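Local coordinates for protein probable amino acid aminotransferase (Mycobacterium tuberculosis, PDB 6Q1S) that belongs to the class IV aminotransferase family and, in this two-chain assembly, holds 4'-deoxy-4'-aminopyridoxal-5'-phosphate and 2-oxoglutaric acid, at residues 5-10 against 67-72; 90-95 against 110-115. One frame throughout, in Å; residues are numbered along the deposited sequence.

Both contacts belong to one antiparallel sheet and the helix 67-84 packed on it. Interaction 2 is buried: it pairs strands 89-96 and 106-113 within the sheet through main-chain hydrogen bonds, and on one face its side chains reach the second subunit. Interaction 1 is partly buried and lies farther from the chain centre, where the turn after strand 3-6, at the sheet's edge within this chain, meets the start of helix 67-84. A leucine-tryptophan contact forms its apolar part, and the exposed R69 and R72 bind the turn through a salt bridge and a hydrogen bond. W70 connects the two, since W70 CH2 lies 3.5 Å from I94 O and W70 CZ3 packs on L93 CB.

Interaction 1. Residues 5-10 against 67-72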
ATOM      1  N   VAL B   5      16.803   9.962 -13.696  1.00 24.54           N
ATOM      2  CA  VAL B   5      17.995  10.661 -13.228  1.00 28.01           C
ATOM      3  C   VAL B   5      18.313  10.170 -11.822  1.00 28.99           C
ATOM      4  O   VAL B   5      17.538  10.409 -10.888  1.00 29.95           O
ATOM      5  CB  VAL B   5      17.820  12.185 -13.245  1.00 31.74           C
ATOM      6  CG1 VAL B   5      19.016  12.853 -12.590  1.00 32.55           C
ATOM      7  CG2 VAL B   5      17.642  12.681 -14.672  1.00 33.81           C
ATOM      8  N   THR B   6      19.437   9.474 -11.677  1.00 27.68           N
ATOM      9  CA  THR B   6      19.889   8.977 -10.388  1.00 28.29           C
ATOM     10  C   THR B   6      20.511  10.108  -9.571  1.00 29.69           C
ATOM     11  O   THR B   6      20.837  11.179 -10.090  1.00 30.50           O
ATOM     12  CB  THR B   6      20.886   7.834 -10.573  1.00 29.07           C
ATOM     13  OG1 THR B   6      22.056   8.316 -11.244  1.00 32.97           O
ATOM     14  CG2 THR B   6      20.259   6.710 -11.386  1.00 28.02           C
ATOM     15  N   LEU B   7      20.672   9.856  -8.268  1.00 29.04           N
ATOM     16  CA  LEU B   7      21.200  10.882  -7.373  1.00 28.79           C
ATOM     17  C   LEU B   7      22.633  11.283  -7.700  1.00 28.53           C
ATOM     18  O   LEU B   7      23.063  12.365  -7.288  1.00 28.36           O
ATOM     19  CB  LEU B   7      21.114  10.406  -5.922  1.00 28.48           C
ATOM     20  CG  LEU B   7      19.980  11.013  -5.095  1.00 28.48           C
ATOM     21  CD1 LEU B   7      18.633  10.626  -5.675  1.00 29.06           C
ATOM     22  CD2 LEU B   7      20.081  10.579  -3.642  1.00 28.95           C
ATOM     23  N   ASP B   8      23.390  10.443  -8.411  1.00 31.28           N
ATOM     24  CA  ASP B   8      24.691  10.889  -8.895  1.00 34.70           C
ATOM     25  C   ASP B   8      24.561  11.957  -9.974  1.00 34.76           C
ATOM     26  O   ASP B   8      25.521  12.700 -10.211  1.00 37.13           O
ATOM     27  CB  ASP B   8      25.513   9.698  -9.399  1.00 39.07           C
ATOM     28  CG  ASP B   8      25.980   8.797  -8.272  1.00 44.01           C
ATOM     29  OD1 ASP B   8      26.328   9.324  -7.193  1.00 46.40           O
ATOM     30  OD2 ASP B   8      26.001   7.564  -8.467  1.00 45.58           O
ATOM     31  N   GLY B   9      23.404  12.051 -10.628  1.00 33.06           N
ATOM     32  CA  GLY B   9      23.145  13.111 -11.584  1.00 34.59           C
ATOM     33  C   GLY B   9      23.226  12.776 -13.054  1.00 37.77           C
ATOM     34  O   GLY B   9      23.126  13.694 -13.880  1.00 39.26           O
ATOM     35  N   GLU B  10      23.380  11.507 -13.417  1.00 39.83           N
ATOM     36  CA  GLU B  10      23.512  11.117 -14.815  1.00 40.88           C
ATOM     37  C   GLU B  10      22.190  10.533 -15.308  1.00 40.69           C
ATOM     38  O   GLU B  10      21.474   9.850 -14.561  1.00 37.76           O
ATOM     39  CB  GLU B  10      24.665  10.107 -15.015  1.00 41.20           C
ATOM     40  CG  GLU B  10      26.040  10.620 -14.598  1.00 43.86           C
ATOM     41  CD  GLU B  10      26.211  10.653 -13.094  1.00 49.46           C
ATOM     42  OE1 GLU B  10      25.218  10.374 -12.388  1.00 46.62           O
ATOM     43  OE2 GLU B  10      27.325  10.964 -12.620  1.00 57.44           O
ATOM     44  N   LEU B  67      19.198  16.207   0.966  1.00 25.32           N
ATOM     45  CA  LEU B  67      18.530  17.249   0.190  1.00 25.80           C
ATOM     46  C   LEU B  67      19.422  17.883  -0.872  1.00 26.34           C
ATOM     47  O   LEU B  67      18.917  18.140  -1.980  1.00 26.49           O
ATOM     48  CB  LEU B  67      17.959  18.327   1.123  1.00 26.24           C
ATOM     49  CG  LEU B  67      16.822  17.939   2.068  1.00 25.84           C
ATOM     50  CD1 LEU B  67      16.018  16.765   1.514  1.00 25.15           C
ATOM     51  CD2 LEU B  67      17.370  17.618   3.443  1.00 25.71           C
ATOM     52  N   PRO B  68      20.705  18.178  -0.626  1.00 26.70           N
ATOM     53  CA  PRO B  68      21.548  18.678  -1.726  1.00 27.46           C
ATOM     54  C   PRO B  68      21.667  17.699  -2.879  1.00 27.19           C
ATOM     55  O   PRO B  68      21.747  18.125  -4.039  1.00 28.33           O
ATOM     56  CB  PRO B  68      22.903  18.922  -1.049  1.00 27.57           C
ATOM     57  CG  PRO B  68      22.570  19.167   0.374  1.00 27.66           C
ATOM     58  CD  PRO B  68      21.405  18.269   0.671  1.00 27.41           C
ATOM     59  N   ARG B  69      21.683  16.395  -2.594  1.00 26.55           N
ATOM     60  CA  ARG B  69      21.746  15.396  -3.655  1.00 25.70           C
ATOM     61  C   ARG B  69      20.431  15.321  -4.424  1.00 25.52           C
ATOM     62  O   ARG B  69      20.429  15.144  -5.647  1.00 25.58           O
ATOM     63  CB  ARG B  69      22.103  14.035  -3.054  1.00 25.44           C
ATOM     64  CG  ARG B  69      22.907  13.110  -3.958  1.00 25.97           C
ATOM     65  CD  ARG B  69      23.958  12.359  -3.145  1.00 25.22           C
ATOM     66  NE  ARG B  69      24.543  11.234  -3.870  1.00 24.58           N
ATOM     67  CZ  ARG B  69      24.222   9.961  -3.658  1.00 25.97           C
ATOM     68  NH1 ARG B  69      23.319   9.647  -2.737  1.00 26.71           N
ATOM     69  NH2 ARG B  69      24.805   9.001  -4.362  1.00 25.54           N
ATOM     70  N   TRP B  70      19.302  15.447  -3.722  1.00 25.32           N
ATOM     71  CA  TRP B  70      18.005  15.437  -4.393  1.00 25.20           C
ATOM     72  C   TRP B  70      17.800  16.685  -5.244  1.00 25.91           C
ATOM     73  O   TRP B  70      17.207  16.612  -6.325  1.00 25.95           O
ATOM     74  CB  TRP B  70      16.880  15.291  -3.368  1.00 24.86           C
ATOM     75  CG  TRP B  70      16.648  13.875  -2.941  1.00 24.10           C
ATOM     76  CD1 TRP B  70      17.029  13.298  -1.764  1.00 24.32           C
ATOM     77  CD2 TRP B  70      15.996  12.847  -3.698  1.00 23.62           C
ATOM     78  NE1 TRP B  70      16.645  11.979  -1.737  1.00 23.11           N
ATOM     79  CE2 TRP B  70      16.008  11.677  -2.913  1.00 23.01           C
ATOM     80  CE3 TRP B  70      15.398  12.804  -4.961  1.00 23.69           C
ATOM     81  CZ2 TRP B  70      15.448  10.480  -3.349  1.00 22.46           C
ATOM     82  CZ3 TRP B  70      14.841  11.613  -5.391  1.00 23.15           C
ATOM     83  CH2 TRP B  70      14.872  10.468  -4.589  1.00 22.55           C
ATOM     84  N   ARG B  71      18.262  17.847  -4.768  1.00 26.53           N
ATOM     85  CA  ARG B  71      18.079  19.074  -5.539  1.00 27.26           C
ATOM     86  C   ARG B  71      18.859  19.045  -6.848  1.00 28.30           C
ATOM     87  O   ARG B  71      18.445  19.672  -7.828  1.00 30.37           O
ATOM     88  CB  ARG B  71      18.474  20.304  -4.719  1.00 27.90           C
ATOM     89  CG  ARG B  71      17.477  20.680  -3.636  1.00 27.83           C
ATOM     90  CD  ARG B  71      17.798  22.044  -3.036  1.00 28.59           C
ATOM     91  NE  ARG B  71      18.656  21.964  -1.857  1.00 28.57           N
ATOM     92  CZ  ARG B  71      18.213  22.036  -0.607  1.00 28.44           C
ATOM     93  NH1 ARG B  71      16.919  22.191  -0.369  1.00 28.31           N
ATOM     94  NH2 ARG B  71      19.063  21.958   0.407  1.00 28.47           N
ATOM     95  N   ARG B  72      20.000  18.355  -6.880  1.00 27.43           N
ATOM     96  CA  ARG B  72      20.750  18.259  -8.128  1.00 28.59           C
ATOM     97  C   ARG B  72      20.056  17.333  -9.119  1.00 27.22           C
ATOM     98  O   ARG B  72      19.992  17.635 -10.316  1.00 27.60           O
ATOM     99  CB  ARG B  72      22.177  17.785  -7.859  1.00 31.04           C
ATOM    100  CG  ARG B  72      23.051  17.752  -9.105  1.00 33.67           C
ATOM    101  CD  ARG B  72      24.454  17.287  -8.773  1.00 34.69           C
ATOM    102  NE  ARG B  72      24.458  15.941  -8.211  1.00 35.34           N
ATOM    103  CZ  ARG B  72      25.489  15.407  -7.566  1.00 36.22           C
ATOM    104  NH1 ARG B  72      26.601  16.110  -7.396  1.00 36.72           N
ATOM    105  NH2 ARG B  72      25.407  14.174  -7.086  1.00 36.27           N
TER
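L7 is inserted between the side chains of R69 and W70, and each of its side-chain atoms has an identifiable neighbour. CB lies 3.8 Å above the plane of the R69 guanidinium, over its centre. CG rests on the aliphatic part of the same arginine, at R69 CG, also at 3.8 Å. At the branch the methyls separate: CD2 stays with R69, 3.5 Å from NH1, while CD1 makes a CH-pi contact 3.7 Å from the centroid of the W70 six-membered ring, only 1° off the ring normal. The main chain of L7 is held as well. Its O accepts a nearly straight hydrogen bond from R72 NH2 (3.0 Å, 171° at the hydrogen), with the acceptor in the guanidinium plane. Next to L7, D8 OD1 forms a salt bridge with R69 NH2 (3.2 Å), which approaches from above the carboxylate plane. T6 to G9 form a type I turn closed by G9 N to T6 O; A107 of strand 106-113 also packs on L7 and W70. The geometry is that of a beta turn leaving a sheet strand and docking on the first turns of a helix that covers the sheet.

Interaction 2. Residues 90-95 against 110-115; sequences ALRLIY and MVSPVP
M110 and R92 form a hydrogen-bonded pair in the antiparallel beta hairpin of strands 89-96 and 106-113, whose short segments here run at 151° to each other. M110 O accepts from R92 N at 2.6 Å, and M110 N returns a bond to R92 O at 2.8 Å. M110 O also receives a CA-H...O contact from L91 CA. The M110 side chain runs beside that of R92, pointing the same way, and its bend at chi3 (46°) puts CE 3.7 Å above the R92 guanidinium plane, offset toward the rim. The charge of that arginine is met by E100 of the second subunit, which forms a salt bridge with R92 NH1, whereas R92 NE is buried with no partner in the model.

V111 follows in a non-hydrogen-bonded pair with L91, and both side chains turn to the other face, where helix 67-84 packs through A77 and W81. V111 CG2 meets L91 CD1 at 3.7 Å, and V111 CA approaches A90 O at 3.3 Å. On its other edge V111 makes a backbone hydrogen bond with M3 of strand 3-6, so strand 106-113 lies between strands 3-6 and 89-96.

S112 restores the hydrogen-bonded pattern with A90. S112 N donates to A90 O at 2.8 Å, tilted 35° from the carbonyl plane, while A90 N donates to S112 O. S112 OG sits in the R92 guanidinium plane at its edge, 3.5 Å from NH2, a near approach rather than a hydrogen bond. Farther on, V114 turns one methyl back to the strand: its CG2 lies 3.8 Å from A90 N, the same nitrogen that donates to S112 O.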
ATOM      1  N   ALA B  90       5.521  15.691 -15.530  1.00 26.76           N
ATOM      2  CA  ALA B  90       5.207  15.027 -14.269  1.00 26.12           C
ATOM      3  C   ALA B  90       6.518  14.499 -13.700  1.00 26.25           C
ATOM      4  O   ALA B  90       7.000  13.440 -14.110  1.00 27.32           O
ATOM      5  CB  ALA B  90       4.191  13.908 -14.476  1.00 25.69           C
ATOM      6  N   LEU B  91       7.092  15.241 -12.758  1.00 26.08           N
ATOM      7  CA  LEU B  91       8.353  14.876 -12.128  1.00 25.69           C
ATOM      8  C   LEU B  91       8.067  14.183 -10.803  1.00 25.73           C
ATOM      9  O   LEU B  91       7.332  14.717  -9.965  1.00 26.74           O
ATOM     10  CB  LEU B  91       9.230  16.112 -11.914  1.00 26.59           C
ATOM     11  CG  LEU B  91      10.690  15.880 -11.523  1.00 26.48           C
ATOM     12  CD1 LEU B  91      11.594  16.886 -12.215  1.00 26.65           C
ATOM     13  CD2 LEU B  91      10.847  15.981 -10.019  1.00 27.46           C
ATOM     14  N   ARG B  92       8.652  13.002 -10.615  1.00 24.95           N
ATOM     15  CA  ARG B  92       8.413  12.201  -9.424  1.00 24.83           C
ATOM     16  C   ARG B  92       9.739  11.780  -8.807  1.00 23.47           C
ATOM     17  O   ARG B  92      10.685  11.442  -9.522  1.00 23.48           O
ATOM     18  CB  ARG B  92       7.573  10.954  -9.742  1.00 28.97           C
ATOM     19  CG  ARG B  92       6.073  11.206  -9.743  1.00 33.59           C
ATOM     20  CD  ARG B  92       5.301  10.019 -10.307  1.00 36.43           C
ATOM     21  NE  ARG B  92       5.696   9.658 -11.666  1.00 39.84           N
ATOM     22  CZ  ARG B  92       5.232   8.590 -12.309  1.00 40.89           C
ATOM     23  NH1 ARG B  92       4.355   7.790 -11.718  1.00 41.20           N
ATOM     24  NH2 ARG B  92       5.644   8.321 -13.541  1.00 42.02           N
ATOM     25  N   LEU B  93       9.802  11.821  -7.478  1.00 23.26           N
ATOM     26  CA  LEU B  93      10.961  11.376  -6.711  1.00 22.99           C
ATOM     27  C   LEU B  93      10.634  10.039  -6.061  1.00 22.31           C
ATOM     28  O   LEU B  93       9.742   9.968  -5.214  1.00 22.15           O
ATOM     29  CB  LEU B  93      11.333  12.399  -5.638  1.00 23.30           C
ATOM     30  CG  LEU B  93      11.067  13.860  -5.984  1.00 24.00           C
ATOM     31  CD1 LEU B  93      11.268  14.743  -4.764  1.00 24.26           C
ATOM     32  CD2 LEU B  93      11.985  14.282  -7.104  1.00 24.41           C
ATOM     33  N   ILE B  94      11.355   8.989  -6.442  1.00 21.96           N
ATOM     34  CA  ILE B  94      11.125   7.651  -5.909  1.00 21.34           C
ATOM     35  C   ILE B  94      12.225   7.339  -4.904  1.00 21.13           C
ATOM     36  O   ILE B  94      13.413   7.372  -5.243  1.00 21.25           O
ATOM     37  CB  ILE B  94      11.082   6.596  -7.024  1.00 21.10           C
ATOM     38  CG1 ILE B  94      10.125   7.033  -8.134  1.00 21.42           C
ATOM     39  CG2 ILE B  94      10.670   5.244  -6.456  1.00 20.51           C
ATOM     40  CD1 ILE B  94       8.679   7.116  -7.698  1.00 21.37           C
ATOM     41  N   TYR B  95      11.832   7.036  -3.668  1.00 20.86           N
ATOM     42  CA  TYR B  95      12.765   6.789  -2.570  1.00 20.69           C
ATOM     43  C   TYR B  95      12.308   5.518  -1.860  1.00 20.14           C
ATOM     44  O   TYR B  95      11.362   5.546  -1.068  1.00 20.06           O
ATOM     45  CB  TYR B  95      12.820   7.982  -1.621  1.00 21.08           C
ATOM     46  CG  TYR B  95      13.900   7.903  -0.565  1.00 21.04           C
ATOM     47  CD1 TYR B  95      15.156   7.392  -0.862  1.00 20.95           C
ATOM     48  CD2 TYR B  95      13.671   8.370   0.723  1.00 21.14           C
ATOM     49  CE1 TYR B  95      16.147   7.326   0.102  1.00 20.95           C
ATOM     50  CE2 TYR B  95      14.655   8.313   1.691  1.00 21.15           C
ATOM     51  CZ  TYR B  95      15.890   7.791   1.378  1.00 21.06           C
ATOM     52  OH  TYR B  95      16.872   7.732   2.343  1.00 22.07           O
ATOM     53  N   MET B 110      12.291  10.881 -11.751  1.00 26.03           N
ATOM     54  CA  MET B 110      11.664  10.474 -13.001  1.00 26.13           C
ATOM     55  C   MET B 110      10.717  11.554 -13.498  1.00 26.92           C
ATOM     56  O   MET B 110       9.895  12.061 -12.729  1.00 28.75           O
ATOM     57  CB  MET B 110      10.907   9.156 -12.818  1.00 27.53           C
ATOM     58  CG  MET B 110      10.139   8.712 -14.038  1.00 30.03           C
ATOM     59  SD  MET B 110       9.585   7.006 -13.899  1.00 33.23           S
ATOM     60  CE  MET B 110       8.923   7.020 -12.237  1.00 32.51           C
ATOM     61  N   VAL B 111      10.831  11.897 -14.780  1.00 26.80           N
ATOM     62  CA  VAL B 111       9.929  12.838 -15.432  1.00 26.32           C
ATOM     63  C   VAL B 111       9.155  12.094 -16.510  1.00 26.21           C
ATOM     64  O   VAL B 111       9.731  11.305 -17.269  1.00 25.29           O
ATOM     65  CB  VAL B 111      10.692  14.036 -16.034  1.00 26.59           C
ATOM     66  CG1 VAL B 111       9.727  15.163 -16.364  1.00 26.78           C
ATOM     67  CG2 VAL B 111      11.777  14.510 -15.081  1.00 27.68           C
ATOM     68  N   SER B 112       7.857  12.353 -16.586  1.00 26.94           N
ATOM     69  CA  SER B 112       6.963  11.686 -17.518  1.00 27.98           C
ATOM     70  C   SER B 112       5.955  12.698 -18.037  1.00 29.14           C
ATOM     71  O   SER B 112       5.778  13.765 -17.441  1.00 31.62           O
ATOM     72  CB  SER B 112       6.246  10.506 -16.848  1.00 29.42           C
ATOM     73  OG  SER B 112       7.165   9.485 -16.495  1.00 30.75           O
ATOM     74  N   PRO B 113       5.279  12.395 -19.145  1.00 26.60           N
ATOM     75  CA  PRO B 113       4.257  13.317 -19.653  1.00 26.96           C
ATOM     76  C   PRO B 113       3.061  13.424 -18.720  1.00 26.76           C
ATOM     77  O   PRO B 113       2.663  12.459 -18.063  1.00 26.30           O
ATOM     78  CB  PRO B 113       3.853  12.701 -20.998  1.00 27.17           C
ATOM     79  CG  PRO B 113       5.001  11.827 -21.378  1.00 26.88           C
ATOM     80  CD  PRO B 113       5.553  11.301 -20.095  1.00 26.20           C
ATOM     81  N   VAL B 114       2.484  14.618 -18.679  1.00 27.31           N
ATOM     82  CA  VAL B 114       1.266  14.853 -17.895  1.00 27.25           C
ATOM     83  C   VAL B 114       0.080  14.207 -18.603  1.00 30.45           C
ATOM     84  O   VAL B 114      -0.136  14.462 -19.803  1.00 33.13           O
ATOM     85  CB  VAL B 114       1.043  16.353 -17.696  1.00 27.89           C
ATOM     86  CG1 VAL B 114      -0.279  16.608 -16.993  1.00 27.90           C
ATOM     87  CG2 VAL B 114       2.194  16.957 -16.907  1.00 27.87           C
ATOM     88  N   PRO B 115      -0.713  13.381 -17.921  1.00 30.19           N
ATOM     89  CA  PRO B 115      -1.818  12.688 -18.593  1.00 31.45           C
ATOM     90  C   PRO B 115      -2.876  13.659 -19.101  1.00 33.12           C
ATOM     91  O   PRO B 115      -3.036  14.773 -18.598  1.00 33.38           O
ATOM     92  CB  PRO B 115      -2.386  11.775 -17.499  1.00 30.36           C
ATOM     93  CG  PRO B 115      -1.286  11.656 -16.482  1.00 28.03           C
ATOM     94  CD  PRO B 115      -0.574  12.971 -16.515  1.00 28.46           C
TER